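Local coordinates for protein Nrps/pks (Streptomyces albus, PDB 4OPF) that probably handles the growing acyl chain as ketosynthase domain KS8 of OzmH, in the acyltransferase-less type I assembly line for oxazolomycin, at residues Arg277-Ala282 against Ala311-Asp316; Ile305-Ile310 against Thr373-Glu378. All coordinates share one frame; numbering follows the deposited sequence. Where two conformers were deposited one is given.

Contact 1: residues Arg277-Ala282 against Ala311-Asp316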
ATOM      1  N   ARG A 277     -11.802 -13.280   8.814  1.00 26.40           N
ATOM      2  CA  ARG A 277     -11.772 -11.832   8.930  1.00 25.22           C
ATOM      3  C   ARG A 277     -12.578 -11.123   7.867  1.00 25.25           C
ATOM      4  O   ARG A 277     -13.291 -10.142   8.146  1.00 25.00           O
ATOM      5  CB  ARG A 277     -10.299 -11.356   8.938  1.00 29.69           C
ATOM      6  CG  ARG A 277     -10.095  -9.865   9.066  1.00 32.22           C
ATOM      7  CD  ARG A 277     -10.537  -9.293  10.443  1.00 35.84           C
ATOM      8  NE  ARG A 277     -10.422  -7.826  10.356  1.00 39.78           N
ATOM      9  CZ  ARG A 277     -11.142  -6.955  11.048  1.00 44.06           C
ATOM     10  NH1 ARG A 277     -10.964  -5.652  10.832  1.00 44.84           N
ATOM     11  NH2 ARG A 277     -12.046  -7.386  11.929  1.00 42.92           N
ATOM     12  N   ALA A 278     -12.471 -11.535   6.618  1.00 24.02           N
ATOM     13  CA  ALA A 278     -13.244 -10.845   5.570  1.00 24.51           C
ATOM     14  C   ALA A 278     -14.734 -10.995   5.811  1.00 24.46           C
ATOM     15  O   ALA A 278     -15.527 -10.058   5.579  1.00 23.62           O
ATOM     16  CB  ALA A 278     -12.923 -11.374   4.190  1.00 23.21           C
ATOM     17  N   LEU A 279     -15.129 -12.181   6.216  1.00 26.56           N
ATOM     18  CA  LEU A 279     -16.540 -12.414   6.584  1.00 29.49           C
ATOM     19  C   LEU A 279     -17.051 -11.552   7.708  1.00 27.58           C
ATOM     20  O   LEU A 279     -18.158 -11.017   7.605  1.00 27.11           O
ATOM     21  CB  LEU A 279     -16.753 -13.831   7.053  1.00 34.92           C
ATOM     22  CG  LEU A 279     -16.967 -14.862   5.997  1.00 38.54           C
ATOM     23  CD1 LEU A 279     -17.288 -16.132   6.805  1.00 44.74           C
ATOM     24  CD2 LEU A 279     -18.154 -14.544   5.063  1.00 41.31           C
ATOM     25  N   ALA A 280     -16.271 -11.436   8.785  1.00 25.74           N
ATOM     26  CA  ALA A 280     -16.606 -10.541   9.862  1.00 26.87           C
ATOM     27  C   ALA A 280     -16.746  -9.099   9.397  1.00 27.64           C
ATOM     28  O   ALA A 280     -17.695  -8.430   9.789  1.00 26.14           O
ATOM     29  CB  ALA A 280     -15.571 -10.642  10.992  1.00 28.77           C
ATOM     30  N   LYS A 281     -15.852  -8.611   8.533  1.00 26.19           N
ATOM     31  CA  LYS A 281     -15.937  -7.234   8.076  1.00 28.83           C
ATOM     32  C   LYS A 281     -17.176  -7.058   7.215  1.00 28.61           C
ATOM     33  O   LYS A 281     -17.774  -5.994   7.188  1.00 30.01           O
ATOM     34  CB  LYS A 281     -14.684  -6.817   7.261  1.00 31.16           C
ATOM     35  CG  LYS A 281     -13.411  -6.687   8.110  1.00 37.18           C
ATOM     36  CD  LYS A 281     -12.118  -6.506   7.280  1.00 40.34           C
ATOM     37  CE  LYS A 281     -11.807  -5.040   6.967  1.00 43.93           C
ATOM     38  NZ  LYS A 281     -10.512  -4.851   6.190  1.00 48.52           N
ATOM     39  N   ALA A 282     -17.549  -8.103   6.493  1.00 26.74           N
ATOM     40  CA  ALA A 282     -18.678  -8.037   5.624  1.00 28.57           C
ATOM     41  C   ALA A 282     -20.035  -8.043   6.383  1.00 32.07           C
ATOM     42  O   ALA A 282     -21.042  -7.632   5.845  1.00 30.64           O
ATOM     43  CB  ALA A 282     -18.622  -9.221   4.725  1.00 28.91           C
ATOM     44  N   ALA A 311     -14.140 -25.366   4.136  1.00 27.67           N
ATOM     45  CA  ALA A 311     -15.129 -26.085   4.902  1.00 31.78           C
ATOM     46  C   ALA A 311     -15.169 -25.606   6.357  1.00 33.62           C
ATOM     47  O   ALA A 311     -16.276 -25.374   6.919  1.00 35.36           O
ATOM     48  CB  ALA A 311     -14.885 -27.590   4.839  1.00 32.21           C
ATOM     49  N   ALA A 312     -13.992 -25.417   6.966  1.00 31.96           N
ATOM     50  CA  ALA A 312     -13.932 -25.048   8.373  1.00 31.42           C
ATOM     51  C   ALA A 312     -14.492 -23.656   8.628  1.00 31.15           C
ATOM     52  O   ALA A 312     -15.157 -23.429   9.623  1.00 33.66           O
ATOM     53  CB  ALA A 312     -12.515 -25.181   8.929  1.00 32.32           C
ATOM     54  N   VAL A 313     -14.271 -22.728   7.732  1.00 28.57           N
ATOM     55  CA  VAL A 313     -14.685 -21.387   7.955  1.00 28.12           C
ATOM     56  C   VAL A 313     -16.131 -21.180   7.475  1.00 27.65           C
ATOM     57  O   VAL A 313     -16.921 -20.521   8.158  1.00 28.83           O
ATOM     58  CB  VAL A 313     -13.788 -20.390   7.204  1.00 28.75           C
ATOM     59  CG1 VAL A 313     -14.437 -19.007   7.139  1.00 29.42           C
ATOM     60  CG2 VAL A 313     -12.441 -20.257   7.883  1.00 30.19           C
ATOM     61  N   TYR A 314     -16.441 -21.672   6.285  1.00 26.94           N
ATOM     62  CA  TYR A 314     -17.720 -21.373   5.616  1.00 28.51           C
ATOM     63  C   TYR A 314     -18.866 -22.331   5.926  1.00 28.27           C
ATOM     64  O   TYR A 314     -20.042 -21.921   5.872  1.00 28.46           O
ATOM     65  CB  TYR A 314     -17.519 -21.318   4.081  1.00 28.64           C
ATOM     66  CG  TYR A 314     -17.062 -19.961   3.647  1.00 27.67           C
ATOM     67  CD1 TYR A 314     -17.970 -18.974   3.527  1.00 29.86           C
ATOM     68  CD2 TYR A 314     -15.754 -19.670   3.389  1.00 25.88           C
ATOM     69  CE1 TYR A 314     -17.624 -17.740   3.113  1.00 30.44           C
ATOM     70  CE2 TYR A 314     -15.367 -18.403   3.016  1.00 25.24           C
ATOM     71  CZ  TYR A 314     -16.311 -17.446   2.867  1.00 27.44           C
ATOM     72  OH  TYR A 314     -16.060 -16.142   2.568  1.00 27.01           O
ATOM     73  N   ARG A 315     -18.522 -23.573   6.242  1.00 27.15           N
ATOM     74  CA  ARG A 315     -19.498 -24.652   6.426  1.00 28.78           C
ATOM     75  C   ARG A 315     -19.286 -25.497   7.687  1.00 29.15           C
ATOM     76  O   ARG A 315     -19.512 -26.703   7.678  1.00 30.36           O
ATOM     77  CB  ARG A 315     -19.571 -25.552   5.176  1.00 28.19           C
ATOM     78  CG  ARG A 315     -20.149 -24.854   3.927  1.00 28.59           C
ATOM     79  CD  ARG A 315     -21.537 -24.264   4.138  1.00 29.80           C
ATOM     80  NE  ARG A 315     -22.050 -23.679   2.907  1.00 29.56           N
ATOM     81  CZ  ARG A 315     -21.955 -22.389   2.562  1.00 29.85           C
ATOM     82  NH1 ARG A 315     -21.371 -21.501   3.325  1.00 29.42           N
ATOM     83  NH2 ARG A 315     -22.440 -21.986   1.409  1.00 30.90           N
ATOM     84  N   ASP A 316     -18.877 -24.860   8.773  1.00 29.75           N
ATOM     85  CA  ASP A 316     -18.607 -25.580  10.007  1.00 31.45           C
ATOM     86  C   ASP A 316     -19.933 -25.958  10.628  1.00 33.13           C
ATOM     87  O   ASP A 316     -20.677 -25.093  11.014  1.00 34.03           O
ATOM     88  CB  ASP A 316     -17.789 -24.691  10.963  1.00 32.83           C
ATOM     89  CG  ASP A 316     -17.261 -25.462  12.127  1.00 36.43           C
ATOM     90  OD1 ASP A 316     -17.359 -26.716  12.063  1.00 37.94           O
ATOM     91  OD2 ASP A 316     -16.834 -24.855  13.142  1.00 36.51           O
TER
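L279 reaches out from helix 268-282 and fits both branches against V313 and Y314, near the end of helix 300-314. The apolar contact rests on this one leucine. Its CD1 methyl sits over one face of the Y314 ring, 4.0 Å from Y314 CE1, while CD2 lies beside the phenol end, 3.6 Å from Y314 OH. The rotation that sets CG anti to the carbonyl carbon (chi1 -84°) carries both methyls across to the other helix. V313 adds a lighter touch: CG1, anti to its own backbone N (chi1 165°), stands 4.1 Å from L279 CD1 as the two side chains run past each other in opposite directions. With alanine in place of the leucine, V313 CG1 and the covered face of the Y314 ring would probably both lose their partner.

The polar groups turn elsewhere. Y314 OH is hydrogen-bonded to H404 NE2, which ties the ring to strand 401-408. R315, the first residue to leave the helix, sends NH1 back to Y314 O at 2.9 Å with a nearly straight N-H (167°); the donor lies above the carbonyl plane, although the oxygen is in the plane of the guanidinium. Carbonyls of A286, V289, T320 and P321 take further bonds from this group, which fix its position and orientation among the loops. On helix 268-282, the CG of K281 lies over the centre of one face of the R277 guanidinium, 3.7 Å above its plane, and both residues form salt bridges to D178 of the second subunit.

Such side-by-side helices, joined through strand 291-293 and packed along the sheet, belong to the C-terminal half of the thiolase-type ketosynthase fold.

Contact 2: residues Ile305-Ile310 against Thr373-Glu378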
ATOM      1  N   ILE A 305      -5.390 -28.362   1.574  1.00 32.26           N
ATOM      2  CA  ILE A 305      -5.422 -27.401   2.663  1.00 30.80           C
ATOM      3  C   ILE A 305      -6.501 -26.354   2.424  1.00 29.82           C
ATOM      4  O   ILE A 305      -7.303 -26.032   3.347  1.00 27.61           O
ATOM      5  CB  ILE A 305      -4.042 -26.762   2.867  1.00 30.17           C
ATOM      6  CG1 ILE A 305      -3.150 -27.798   3.571  1.00 33.67           C
ATOM      7  CG2 ILE A 305      -4.156 -25.448   3.633  1.00 29.66           C
ATOM      8  CD1 ILE A 305      -1.686 -27.440   3.563  1.00 35.15           C
ATOM      9  N   GLU A 306      -6.554 -25.853   1.201  1.00 28.67           N
ATOM     10  CA  GLU A 306      -7.553 -24.853   0.873  1.00 29.27           C
ATOM     11  C   GLU A 306      -8.962 -25.366   1.058  1.00 29.00           C
ATOM     12  O   GLU A 306      -9.805 -24.657   1.614  1.00 27.23           O
ATOM     13  CB  GLU A 306      -7.389 -24.240  -0.536  1.00 28.93           C
ATOM     14  CG  GLU A 306      -8.487 -23.221  -0.776  1.00 30.27           C
ATOM     15  CD  GLU A 306      -8.432 -22.408  -2.103  1.00 32.46           C
ATOM     16  OE1 GLU A 306      -7.805 -22.913  -3.092  1.00 33.74           O
ATOM     17  OE2 GLU A 306      -9.074 -21.276  -2.137  1.00 30.74           O
ATOM     18  N   LEU A 307      -9.248 -26.554   0.550  1.00 30.74           N
ATOM     19  CA  LEU A 307     -10.603 -27.113   0.655  1.00 32.14           C
ATOM     20  C   LEU A 307     -11.037 -27.350   2.128  1.00 30.54           C
ATOM     21  O   LEU A 307     -12.142 -27.062   2.506  1.00 28.92           O
ATOM     22  CB  LEU A 307     -10.685 -28.441  -0.086  1.00 33.44           C
ATOM     23  CG  LEU A 307     -10.578 -28.350  -1.614  1.00 35.42           C
ATOM     24  CD1 LEU A 307     -10.671 -29.755  -2.140  1.00 38.22           C
ATOM     25  CD2 LEU A 307     -11.645 -27.531  -2.274  1.00 35.79           C
ATOM     26  N   LYS A 308     -10.134 -27.827   2.955  1.00 30.33           N
ATOM     27  CA  LYS A 308     -10.434 -27.996   4.375  1.00 31.95           C
ATOM     28  C   LYS A 308     -10.619 -26.672   5.052  1.00 29.77           C
ATOM     29  O   LYS A 308     -11.437 -26.552   5.933  1.00 28.28           O
ATOM     30  CB  LYS A 308      -9.306 -28.746   5.061  1.00 35.95           C
ATOM     31  CG  LYS A 308      -9.242 -30.190   4.588  1.00 41.67           C
ATOM     32  CD  LYS A 308      -8.134 -30.953   5.309  1.00 49.54           C
ATOM     33  CE  LYS A 308      -8.090 -32.411   4.832  1.00 61.19           C
ATOM     34  NZ  LYS A 308      -6.930 -33.195   5.371  1.00 67.22           N
ATOM     35  N   ALA A 309      -9.878 -25.651   4.636  1.00 26.78           N
ATOM     36  CA  ALA A 309     -10.007 -24.356   5.296  1.00 25.74           C
ATOM     37  C   ALA A 309     -11.339 -23.687   4.936  1.00 26.75           C
ATOM     38  O   ALA A 309     -12.019 -23.078   5.809  1.00 25.91           O
ATOM     39  CB  ALA A 309      -8.840 -23.448   4.906  1.00 26.14           C
ATOM     40  N   ILE A 310     -11.714 -23.758   3.653  1.00 25.32           N
ATOM     41  CA  ILE A 310     -13.081 -23.353   3.233  1.00 26.33           C
ATOM     42  C   ILE A 310     -14.206 -24.056   4.038  1.00 28.05           C
ATOM     43  O   ILE A 310     -15.080 -23.390   4.605  1.00 28.15           O
ATOM     44  CB  ILE A 310     -13.292 -23.579   1.742  1.00 25.83           C
ATOM     45  CG1 ILE A 310     -12.384 -22.572   0.995  1.00 25.88           C
ATOM     46  CG2 ILE A 310     -14.773 -23.345   1.367  1.00 27.69           C
ATOM     47  CD1 ILE A 310     -12.209 -22.903  -0.480  1.00 26.29           C
ATOM     48  N   THR A 373     -18.884 -33.498   2.584  1.00 75.92           N
ATOM     49  CA  THR A 373     -18.919 -32.027   2.661  1.00 57.04           C
ATOM     50  C   THR A 373     -19.965 -31.538   1.742  1.00 48.82           C
ATOM     51  O   THR A 373     -20.227 -32.176   0.714  1.00 44.90           O
ATOM     52  CB  THR A 373     -17.606 -31.303   2.180  1.00 69.76           C
ATOM     53  OG1 THR A 373     -17.388 -31.514   0.756  1.00 57.08           O
ATOM     54  CG2 THR A 373     -16.348 -31.701   3.051  1.00 74.76           C
ATOM     55  N   PRO A 374     -20.512 -30.356   2.045  1.00 40.08           N
ATOM     56  CA  PRO A 374     -21.378 -29.736   1.068  1.00 38.72           C
ATOM     57  C   PRO A 374     -20.651 -28.879  -0.005  1.00 36.11           C
ATOM     58  O   PRO A 374     -21.323 -28.195  -0.758  1.00 34.61           O
ATOM     59  CB  PRO A 374     -22.230 -28.833   1.939  1.00 40.47           C
ATOM     60  CG  PRO A 374     -21.272 -28.350   2.988  1.00 39.02           C
ATOM     61  CD  PRO A 374     -20.348 -29.513   3.243  1.00 39.83           C
ATOM     62  N   LEU A 375     -19.323 -28.938  -0.095  1.00 33.40           N
ATOM     63  CA  LEU A 375     -18.620 -28.220  -1.152  1.00 32.98           C
ATOM     64  C   LEU A 375     -18.968 -28.929  -2.485  1.00 35.87           C
ATOM     65  O   LEU A 375     -19.038 -30.134  -2.528  1.00 35.93           O
ATOM     66  CB  LEU A 375     -17.116 -28.257  -0.945  1.00 32.26           C
ATOM     67  CG  LEU A 375     -16.638 -27.818   0.418  1.00 33.32           C
ATOM     68  CD1 LEU A 375     -15.116 -27.705   0.507  1.00 34.44           C
ATOM     69  CD2 LEU A 375     -17.305 -26.522   0.824  1.00 33.24           C
ATOM     70  N   ARG A 376     -19.164 -28.181  -3.559  1.00 35.55           N
ATOM     71  CA  ARG A 376     -19.349 -28.798  -4.849  1.00 38.29           C
ATOM     72  C   ARG A 376     -18.760 -27.946  -5.999  1.00 36.94           C
ATOM     73  O   ARG A 376     -18.456 -26.756  -5.826  1.00 34.64           O
ATOM     74  CB  ARG A 376     -20.830 -29.023  -5.083  1.00 41.42           C
ATOM     75  CG  ARG A 376     -21.640 -27.741  -5.159  1.00 43.43           C
ATOM     76  CD  ARG A 376     -23.128 -28.008  -5.388  1.00 49.37           C
ATOM     77  NE  ARG A 376     -23.320 -29.026  -6.443  1.00 57.00           N
ATOM     78  CZ  ARG A 376     -23.476 -28.767  -7.738  1.00 60.53           C
ATOM     79  NH1 ARG A 376     -23.507 -27.524  -8.186  1.00 64.72           N
ATOM     80  NH2 ARG A 376     -23.585 -29.761  -8.595  1.00 62.72           N
ATOM     81  N   PHE A 377     -18.616 -28.572  -7.159  1.00 37.41           N
ATOM     82  CA  PHE A 377     -18.142 -27.933  -8.372  1.00 41.00           C
ATOM     83  C   PHE A 377     -19.234 -27.974  -9.452  1.00 41.53           C
ATOM     84  O   PHE A 377     -19.597 -29.057  -9.854  1.00 40.52           O
ATOM     85  CB  PHE A 377     -16.984 -28.728  -8.925  1.00 45.97           C
ATOM     86  CG  PHE A 377     -15.762 -28.740  -8.063  1.00 53.19           C
ATOM     87  CD1 PHE A 377     -15.225 -27.566  -7.563  1.00 51.76           C
ATOM     88  CD2 PHE A 377     -15.100 -29.951  -7.812  1.00 61.66           C
ATOM     89  CE1 PHE A 377     -14.078 -27.592  -6.791  1.00 54.75           C
ATOM     90  CE2 PHE A 377     -13.951 -29.985  -7.039  1.00 64.47           C
ATOM     91  CZ  PHE A 377     -13.449 -28.798  -6.526  1.00 61.38           C
ATOM     92  N   GLU A 378     -19.757 -26.830  -9.900  1.00 36.93           N
ATOM     93  CA  GLU A 378     -20.749 -26.801 -10.947  0.60 38.89           C
ATOM     94  C   GLU A 378     -20.107 -27.148 -12.293  1.00 40.46           C
ATOM     95  O   GLU A 378     -19.034 -26.665 -12.618  1.00 39.62           O
ATOM     96  CB  GLU A 378     -21.389 -25.418 -11.012  0.60 38.00           C
ATOM     97  CG  GLU A 378     -22.613 -25.310 -11.904  0.60 39.50           C
ATOM     98  CD  GLU A 378     -23.567 -26.522 -11.829  0.60 43.29           C
ATOM     99  OE1 GLU A 378     -24.247 -26.708 -10.793  0.60 48.89           O
ATOM    100  OE2 GLU A 378     -23.662 -27.267 -12.817  0.60 40.66           O
TER
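I310 N bonds to E306 O at 2.9 Å, a turn of helix 300-314 that brings I310 and L307 round to L375 of strand 375-376. Between the two segments the contact is apolar, and L375 divides it between its two methyls. CD1 lies 3.6 Å from the backbone oxygen L307 O, a van der Waals touch on a helix carbonyl, and more loosely meets the leucine's own side chain, 4.5 Å from L307 CD2. CD2 turns to the isoleucine, where it comes within 4.1 Å of I310 CG2. With I310 CG1 anti to the carbonyl carbon (chi1 -68°), CG2 is left anti to the backbone N, and the two side chains meet at a slant. All three touching residues are buried.

Just before the strand, T373 OG1 receives a weak, bent bond from L375 N at 3.3 Å. Farther along the segment, F377 stacks on F358 and meets F370 with the ring planes steeply inclined, extending the apolar layer, since L307 also packs on F370.

The E306 carboxylate holds the helix to the preceding loop by taking the backbone N-H groups of N295 and A296. Within this chain, strand 375-376 is the outermost at its end of the large sheet, bonded through P374 and R376 to strand 322-325; C322 and L324 support L375 there, while M275 of helix 268-282 covers I310.

In the fold
Helix 300-314 serves both contacts, whose centres lie 13 Å apart: its end meets helix 268-282 in contact 1, and its preceding turns meet strand 375-376 in contact 2. R315 CG and P374 CG, 3.8 Å apart, join the two directly. Both are largely buried and far from the chain's centre, at about 19 and 20 Å. Contact 1 is helix against helix, with an aromatic ring as its floor and polar groups reaching loops, the sheet and the second subunit. Contact 2 is helix against strand; its closest contacts are aliphatic, apart from one backbone carbonyl, and no other chain of the assembly touches it.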